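Local coordinates for protein beta-fructofuranosidase (Bifidobacterium adolescentis, PDB 6NOB) that probably hydrolyses terminal beta-fructofuranoside linkages, as in sucrose, in the manner of family 32 glycoside hydrolases, at residues Asn518-Ala522 against Ala629-Asn633; Leu536-Val540 against Phe607-Asp611. One frame throughout, in Å; residues are numbered along the deposited sequence.

Contact 1. Residues Asn518-Ala522 against Ala629-Asn633; sequences NAYYA and ARALN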
loop_
_atom_site.group_PDB
_atom_site.type_symbol
_atom_site.label_atom_id
_atom_site.label_comp_id
_atom_site.label_asym_id
_atom_site.label_seq_id
_atom_site.Cartn_x
_atom_site.Cartn_y
_atom_site.Cartn_z
ATOM N N ASN A 518 3.235 18.516 15.623
ATOM C CA ASN A 518 4.277 17.649 15.063
ATOM C C ASN A 518 3.923 17.173 13.655
ATOM O O ASN A 518 4.180 16.026 13.284
ATOM C CB ASN A 518 4.569 16.461 15.981
ATOM C CG ASN A 518 6.020 16.027 15.914
ATOM O OD1 ASN A 518 6.768 16.474 15.043
ATOM N ND2 ASN A 518 6.429 15.161 16.839
ATOM N N ALA A 519 3.333 18.064 12.863
ATOM C CA ALA A 519 3.022 17.787 11.465
ATOM C C ALA A 519 3.374 19.026 10.660
ATOM O O ALA A 519 2.751 20.076 10.839
ATOM C CB ALA A 519 1.546 17.420 11.282
ATOM N N TYR A 520 4.367 18.909 9.779
ATOM C CA TYR A 520 4.877 20.078 9.075
ATOM C C TYR A 520 5.413 19.682 7.708
ATOM O O TYR A 520 5.616 18.504 7.403
ATOM C CB TYR A 520 5.976 20.779 9.883
ATOM C CG TYR A 520 7.233 19.952 10.064
ATOM C CD1 TYR A 520 7.356 19.064 11.125
ATOM C CD2 TYR A 520 8.296 20.062 9.175
ATOM C CE1 TYR A 520 8.503 18.309 11.299
ATOM C CE2 TYR A 520 9.444 19.310 9.337
ATOM C CZ TYR A 520 9.543 18.437 10.402
ATOM O OH TYR A 520 10.686 17.686 10.569
ATOM N N TYR A 521 5.656 20.703 6.892
ATOM C CA TYR A 521 6.334 20.582 5.611
ATOM C C TYR A 521 7.534 21.518 5.624
ATOM O O TYR A 521 7.464 22.616 6.186
ATOM C CB TYR A 521 5.379 20.928 4.456
ATOM C CG TYR A 521 6.051 21.356 3.169
ATOM C CD1 TYR A 521 6.350 22.691 2.923
ATOM C CD2 TYR A 521 6.371 20.423 2.191
ATOM C CE1 TYR A 521 6.962 23.082 1.748
ATOM C CE2 TYR A 521 6.977 20.807 1.013
ATOM C CZ TYR A 521 7.273 22.136 0.797
ATOM O OH TYR A 521 7.882 22.519 -0.375
ATOM N N ALA A 522 8.639 21.092 5.015
ATOM C CA ALA A 522 9.830 21.932 4.957
ATOM C C ALA A 522 10.497 21.820 3.595
ATOM O O ALA A 522 10.687 20.713 3.082
ATOM C CB ALA A 522 10.826 21.561 6.060
ATOM N N ALA A 629 9.229 26.600 5.644
ATOM C CA ALA A 629 8.595 25.649 6.548
ATOM C C ALA A 629 7.145 26.050 6.766
ATOM O O ALA A 629 6.847 27.233 6.966
ATOM C CB ALA A 629 9.336 25.578 7.885
ATOM N N ARG A 630 6.248 25.064 6.725
ATOM C CA ARG A 630 4.818 25.306 6.849
ATOM C C ARG A 630 4.179 24.196 7.669
ATOM O O ARG A 630 4.602 23.038 7.614
ATOM C CB ARG A 630 4.125 25.385 5.475
ATOM C CG ARG A 630 4.716 26.413 4.523
ATOM C CD ARG A 630 4.017 26.415 3.175
ATOM N NE ARG A 630 4.915 26.881 2.122
ATOM C CZ ARG A 630 4.523 27.264 0.911
ATOM N NH1 ARG A 630 3.236 27.243 0.585
ATOM N NH2 ARG A 630 5.420 27.668 0.024
ATOM N N ALA A 631 3.144 24.561 8.422
ATOM C CA ALA A 631 2.354 23.576 9.144
ATOM C C ALA A 631 1.623 22.663 8.166
ATOM O O ALA A 631 1.205 23.081 7.084
ATOM C CB ALA A 631 1.349 24.268 10.065
ATOM N N LEU A 632 1.471 21.400 8.555
ATOM C CA LEU A 632 0.804 20.411 7.721
ATOM C C LEU A 632 -0.643 20.256 8.171
ATOM O O LEU A 632 -0.914 20.102 9.366
ATOM C CB LEU A 632 1.530 19.065 7.775
ATOM C CG LEU A 632 1.255 18.087 6.629
ATOM C CD1 LEU A 632 1.902 18.575 5.341
ATOM C CD2 LEU A 632 1.753 16.699 6.977
ATOM N N ASN A 633 -1.566 20.303 7.214
ATOM C CA ASN A 633 -2.977 20.128 7.515
ATOM C C ASN A 633 -3.296 18.654 7.763
ATOM O O ASN A 633 -2.518 17.753 7.440
ATOM C CB ASN A 633 -3.845 20.640 6.367
ATOM C CG ASN A 633 -3.729 22.134 6.164
ATOM O OD1 ASN A 633 -3.629 22.901 7.121
ATOM N ND2 ASN A 633 -3.745 22.557 4.906
#
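Ala-629 opens the pairing opposite Ala-522, a non-hydrogen-bonded antiparallel pair whose CA atoms lie 4.2 Å apart. Both methyls sit on the same face of the sheet, where Val-513 and Leu-616 of the facing sheet pack against them; small side chains suit so close a covering. The CA of Ala-629 also makes a CA-H...O contact of 3.3 Å with Tyr-521 O. Arg-630 comes next, in a hydrogen-bonded pair with Tyr-521: Tyr-521 N donates to Arg-630 O at 2.7 Å and Arg-630 N to Tyr-521 O at 2.8 Å, both nearly straight. Their side chains share the other face, CB of Arg-630 lying 4.3 Å from CD1 at the edge of the tyrosine ring. The polar ends go elsewhere, the guanidinium to a salt bridge with Asp-628 and the phenol to Glu-584. These strands, 629-632 and 519-522, run at 149° and are neighbours in one sheet of the C-terminal beta-sandwich that accompanies the catalytic beta-propeller in family 32. Ala-631 pairs with Tyr-520 as a non-hydrogen-bonded antiparallel pair, CA atoms 4.3 Å apart, but their side chains diverge, that of Ala-631 pointing away. Leu-632 instead points toward that strand: its N donates to Ala-519 O at 2.9 Å, while its CB lies 3.9 Å from Ala-519 CB. With chi1 t and chi2 p, its CD1 comes within 4.3 Å of Tyr-521 CB, filling apolar space that Phe-586 also borders.

Contact 2. Residues Leu536-Val540 against Phe607-Asp611; sequences LAKGV and FQGAD
Within strand 532-540, Leu-536 (phi/psi -91/-39) and Ala-537 both face Leu-550, a classic beta bulge. Ala-537 returns to extended geometry (-164/157) and points its CB toward Phe-607, 3.9 Å from CE1; the small methyl accommodates the ring (chi1 t, chi2 near -91°). Lys-538 points its CA-to-CB bond away from the loop, its exposed side chain touching Glu-549, but its O accepts a 3.0 Å hydrogen bond from Ala-610 N and lies 3.4 Å from Gly-609 CA (CA-H...O). Loop 607-611, which connects strand 601-606 of one sandwich sheet to strand 614-620 of the other, crosses the end of strand 532-540, touching parts 80° apart. Gly-539 is nearly fully stretched (-176/-143), its CA 4.0 Å from both Gln-608 O and Ala-610 N; a CB here would clash with Gln-608 O. At Val-540 two waters span the gap: one donates to Val-540 O (3.1 Å) and Gln-608 O (2.7 Å), the other accepts from Val-540 N and donates to Gln-608 O, each at 3.0 Å.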
loop_
_atom_site.group_PDB
_atom_site.type_symbol
_atom_site.label_atom_id
_atom_site.label_comp_id
_atom_site.label_asym_id
_atom_site.label_seq_id
_atom_site.Cartn_x
_atom_site.Cartn_y
_atom_site.Cartn_z
ATOM N N LEU A 536 14.749 16.105 12.292
ATOM C CA LEU A 536 13.374 16.140 11.811
ATOM C C LEU A 536 12.359 15.875 12.918
ATOM O O LEU A 536 11.295 16.504 12.943
ATOM C CB LEU A 536 13.188 15.124 10.681
ATOM C CG LEU A 536 14.237 15.134 9.565
ATOM C CD1 LEU A 536 13.920 14.073 8.521
ATOM C CD2 LEU A 536 14.333 16.511 8.919
ATOM N N ALA A 537 12.661 14.957 13.833
ATOM C CA ALA A 537 11.725 14.614 14.894
ATOM C C ALA A 537 12.456 13.857 15.990
ATOM O O ALA A 537 13.507 13.251 15.764
ATOM C CB ALA A 537 10.555 13.778 14.366
ATOM N N LYS A 538 11.877 13.909 17.186
ATOM C CA LYS A 538 12.347 13.152 18.333
ATOM C C LYS A 538 11.166 12.405 18.934
ATOM O O LYS A 538 10.003 12.752 18.706
ATOM C CB LYS A 538 12.988 14.055 19.398
ATOM C CG LYS A 538 14.378 14.559 19.048
ATOM C CD LYS A 538 14.674 15.887 19.730
ATOM C CE LYS A 538 16.164 16.054 19.988
ATOM N NZ LYS A 538 16.572 17.489 20.035
ATOM N N GLY A 539 11.475 11.375 19.713
ATOM C CA GLY A 539 10.435 10.598 20.355
ATOM C C GLY A 539 10.971 9.523 21.274
ATOM O O GLY A 539 11.981 9.719 21.957
ATOM N N VAL A 540 10.305 8.374 21.288
ATOM C CA VAL A 540 10.644 7.287 22.197
ATOM C C VAL A 540 10.433 5.964 21.474
ATOM O O VAL A 540 9.443 5.784 20.758
ATOM C CB VAL A 540 9.808 7.359 23.492
ATOM C CG1 VAL A 540 9.745 6.008 24.172
ATOM C CG2 VAL A 540 10.384 8.403 24.442
ATOM N N PHE A 607 8.180 6.714 11.768
ATOM C CA PHE A 607 8.937 7.176 12.930
ATOM C C PHE A 607 7.979 7.927 13.843
ATOM O O PHE A 607 7.561 9.040 13.513
ATOM C CB PHE A 607 10.105 8.061 12.515
ATOM C CG PHE A 607 10.937 8.529 13.673
ATOM C CD1 PHE A 607 10.648 9.724 14.315
ATOM C CD2 PHE A 607 11.994 7.763 14.136
ATOM C CE1 PHE A 607 11.406 10.149 15.390
ATOM C CE2 PHE A 607 12.757 8.185 15.209
ATOM C CZ PHE A 607 12.463 9.378 15.837
ATOM N N GLN A 608 7.657 7.334 14.990
ATOM C CA GLN A 608 6.698 7.920 15.923
ATOM C C GLN A 608 7.337 9.098 16.650
ATOM O O GLN A 608 8.115 8.920 17.589
ATOM C CB GLN A 608 6.209 6.870 16.914
ATOM C CG GLN A 608 5.138 7.377 17.864
ATOM C CD GLN A 608 3.890 7.837 17.133
ATOM O OE1 GLN A 608 3.189 7.035 16.515
ATOM N NE2 GLN A 608 3.606 9.133 17.200
ATOM N N GLY A 609 7.007 10.312 16.218
ATOM C CA GLY A 609 7.401 11.484 16.966
ATOM C C GLY A 609 6.559 11.661 18.213
ATOM O O GLY A 609 5.474 11.096 18.355
ATOM N N ALA A 610 7.080 12.457 19.143
ATOM C CA ALA A 610 6.368 12.702 20.390
ATOM C C ALA A 610 5.036 13.394 20.119
ATOM O O ALA A 610 4.883 14.143 19.149
ATOM C CB ALA A 610 7.221 13.550 21.333
ATOM N N ASP A 611 4.059 13.123 20.982
ATOM C CA ASP A 611 2.768 13.785 20.867
ATOM C C ASP A 611 2.904 15.262 21.209
ATOM O O ASP A 611 3.784 15.671 21.973
ATOM C CB ASP A 611 1.737 13.125 21.782
ATOM C CG ASP A 611 0.317 13.279 21.266
ATOM O OD1 ASP A 611 0.124 13.296 20.031
ATOM O OD2 ASP A 611 -0.609 13.383 22.096
HETATM O O HOH W 1 9.922 6.924 17.964
HETATM O O HOH W 2 7.436 8.380 20.435
#

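In the fold
From the N terminus the chain forms a separate pair of small antiparallel sheets, then the propeller, then the C-terminal sandwich, where strand 519-526 begins contact 1. Strand 532-540 follows but lies in the facing sheet. Contact 2 closes a loop when the segment after strand 601-606 returns to it; strand 624-632 later completes contact 1, so contact 2 nests inside the larger loop. Contact 1 joins neighbouring strands of one sheet; contact 2 brings a connection between the two sheets, from strand 601-606 to strand 614-620, against a strand of the second. Their centres are about 14 Å apart, linked by probable hydrogen bonds from Tyr-520 OH to Leu-536 O (2.7 Å) and Asn-518 ND2 to Ala-610 O (3.0 Å).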